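Long-range contact in beta-Ala-His dipeptidase (Homo sapiens, PDB 3DLJ), which hydrolyses Xaa-His dipeptides, carnosine and anserine above all, as a secreted zinc-dependent peptidase of the M20 family: residues G220-S225 against R354-M359. Numbering follows the deposited sequence.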
# COMPACT_ATOMS: atom_id res chain seq x y z
N GLY A 220 -11.21 -1.01 -7.26
CA GLY A 220 -11.71 -1.48 -5.99
C GLY A 220 -10.64 -2.09 -5.12
O GLY A 220 -9.70 -2.68 -5.64
N THR A 221 -10.79 -1.93 -3.81
CA THR A 221 -9.83 -2.45 -2.83
C THR A 221 -10.54 -3.20 -1.69
O THR A 221 -11.70 -2.97 -1.43
CB THR A 221 -8.95 -1.30 -2.21
OG1 THR A 221 -9.80 -0.35 -1.55
CG2 THR A 221 -8.13 -0.58 -3.27
N ARG A 222 -9.84 -4.07 -0.98
CA ARG A 222 -10.46 -4.69 0.18
C ARG A 222 -10.34 -3.79 1.41
O ARG A 222 -9.48 -2.93 1.45
CB ARG A 222 -9.86 -6.07 0.45
CG ARG A 222 -10.21 -7.11 -0.59
CD ARG A 222 -10.06 -8.52 -0.01
NE ARG A 222 -8.66 -8.90 -0.02
CZ ARG A 222 -8.20 -10.14 0.01
NH1 ARG A 222 -9.01 -11.22 0.07
NH2 ARG A 222 -6.89 -10.29 -0.03
N GLY A 223 -11.22 -3.98 2.39
CA GLY A 223 -11.04 -3.42 3.72
C GLY A 223 -10.06 -4.27 4.52
O GLY A 223 -9.45 -5.21 3.99
N ASN A 224 -9.90 -3.92 5.80
CA ASN A 224 -9.06 -4.70 6.69
C ASN A 224 -9.46 -4.61 8.16
O ASN A 224 -10.03 -3.61 8.60
CB ASN A 224 -7.56 -4.38 6.52
CG ASN A 224 -6.66 -5.57 6.93
OD1 ASN A 224 -7.16 -6.65 7.24
ND2 ASN A 224 -5.36 -5.37 6.93
N SER A 225 -9.18 -5.66 8.91
CA SER A 225 -9.31 -5.61 10.35
C SER A 225 -8.09 -6.29 10.98
O SER A 225 -7.84 -7.48 10.75
CB SER A 225 -10.65 -6.21 10.80
OG SER A 225 -10.81 -7.50 10.26
N ARG A 354 -9.06 -9.43 5.76
CA ARG A 354 -9.41 -8.54 4.68
C ARG A 354 -10.90 -8.57 4.46
O ARG A 354 -11.53 -9.63 4.46
CB ARG A 354 -8.64 -8.93 3.43
CG ARG A 354 -7.13 -8.87 3.62
CD ARG A 354 -6.59 -7.43 3.54
NE ARG A 354 -5.14 -7.37 3.81
CZ ARG A 354 -4.42 -6.24 3.87
NH1 ARG A 354 -3.11 -6.30 4.12
NH2 ARG A 354 -4.99 -5.05 3.67
N LEU A 355 -11.49 -7.39 4.32
CA LEU A 355 -12.93 -7.28 4.28
C LEU A 355 -13.42 -6.95 2.88
O LEU A 355 -12.74 -6.26 2.14
CB LEU A 355 -13.43 -6.27 5.29
CG LEU A 355 -12.86 -6.34 6.72
CD1 LEU A 355 -13.50 -5.25 7.58
CD2 LEU A 355 -13.12 -7.68 7.33
N VAL A 356 -14.60 -7.47 2.55
CA VAL A 356 -15.20 -7.27 1.24
C VAL A 356 -16.69 -6.88 1.44
O VAL A 356 -17.25 -7.09 2.52
CB VAL A 356 -15.09 -8.56 0.36
CG1 VAL A 356 -13.63 -8.94 0.16
CG2 VAL A 356 -15.88 -9.72 0.96
N PRO A 357 -17.31 -6.28 0.43
CA PRO A 357 -18.76 -6.06 0.46
C PRO A 357 -19.53 -7.36 0.73
O PRO A 357 -19.20 -8.39 0.14
CB PRO A 357 -19.08 -5.55 -0.95
CG PRO A 357 -17.81 -4.98 -1.46
CD PRO A 357 -16.68 -5.69 -0.78
N HIS A 358 -20.53 -7.35 1.62
CA HIS A 358 -20.94 -6.17 2.39
C HIS A 358 -20.63 -6.27 3.89
O HIS A 358 -21.48 -5.98 4.72
CB HIS A 358 -22.45 -5.92 2.22
CG HIS A 358 -22.78 -5.11 1.02
ND1 HIS A 358 -23.93 -5.31 0.28
CD2 HIS A 358 -22.10 -4.11 0.40
CE1 HIS A 358 -23.95 -4.46 -0.74
NE2 HIS A 358 -22.85 -3.72 -0.68
N MET A 359 -19.40 -6.65 4.24
CA MET A 359 -19.04 -6.89 5.65
C MET A 359 -18.98 -5.62 6.53
O MET A 359 -18.37 -4.62 6.17
CB MET A 359 -17.71 -7.67 5.74
CG MET A 359 -17.71 -9.02 4.98
SD MET A 359 -16.09 -9.81 4.85
CE MET A 359 -15.95 -10.54 6.50
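Gly223 and Leu355 form an antiparallel hydrogen-bonded pair where strand 346-355 ends against the long strand 216-232, in the mixed beta sheet that also takes in strands 324-331, 384-397 and 421-425. Most of this sheet is consistent with the lid (dimerisation) domain of M20 peptidases, set apart from the zinc-binding catalytic domain. Gly223 N donates to Leu355 O at 2.8 Å, and Leu355 N returns a bond to Gly223 O at 3.0 Å. Leu355 lays its isobutyl group on the backbone of Asn224 and brings CD2 to Ser225 OG, which is hydrogen-bonded to Ile353 O.

At the next, non-hydrogen-bonded pair, Arg354 and Asn224 stack on the other face of the sheet. The bend of Arg354 at chi2 (-79°) brings its CD to 3.6 Å from Gly223 O. Asn224 ND2 lies over the centre of the Arg354 guanidinium, 3.3 Å from Arg354 CZ. The amide and guanidinium planes are nearly parallel, 15° apart; with two donors facing each other, this is stacking and not a hydrogen bond. Arg222 crosses Arg354 at about a right angle, setting one face of its own guanidinium against Arg354 CB, with NE 3.5 Å from that carbon, while its CD packs on Val356 CG1 at 3.6 Å.

Gly426 O and Tyr322 O accept bonds from Arg222 NE and NH1, tying the break in strand 216-232 to the residues just after strand 421-425 and just before strand 324-331. An alanine in place of Arg222 would probably leave both carbonyls without these donors and open a gap beside Arg354 CB and Val356 CG1. The side chains of Arg354 and His456, a zinc ligand, are about 7 Å apart, which places this end of the sheet near the zinc site. Beyond the strand the chain turns back, with Met359 N bonded to Val356 O at 2.8 Å.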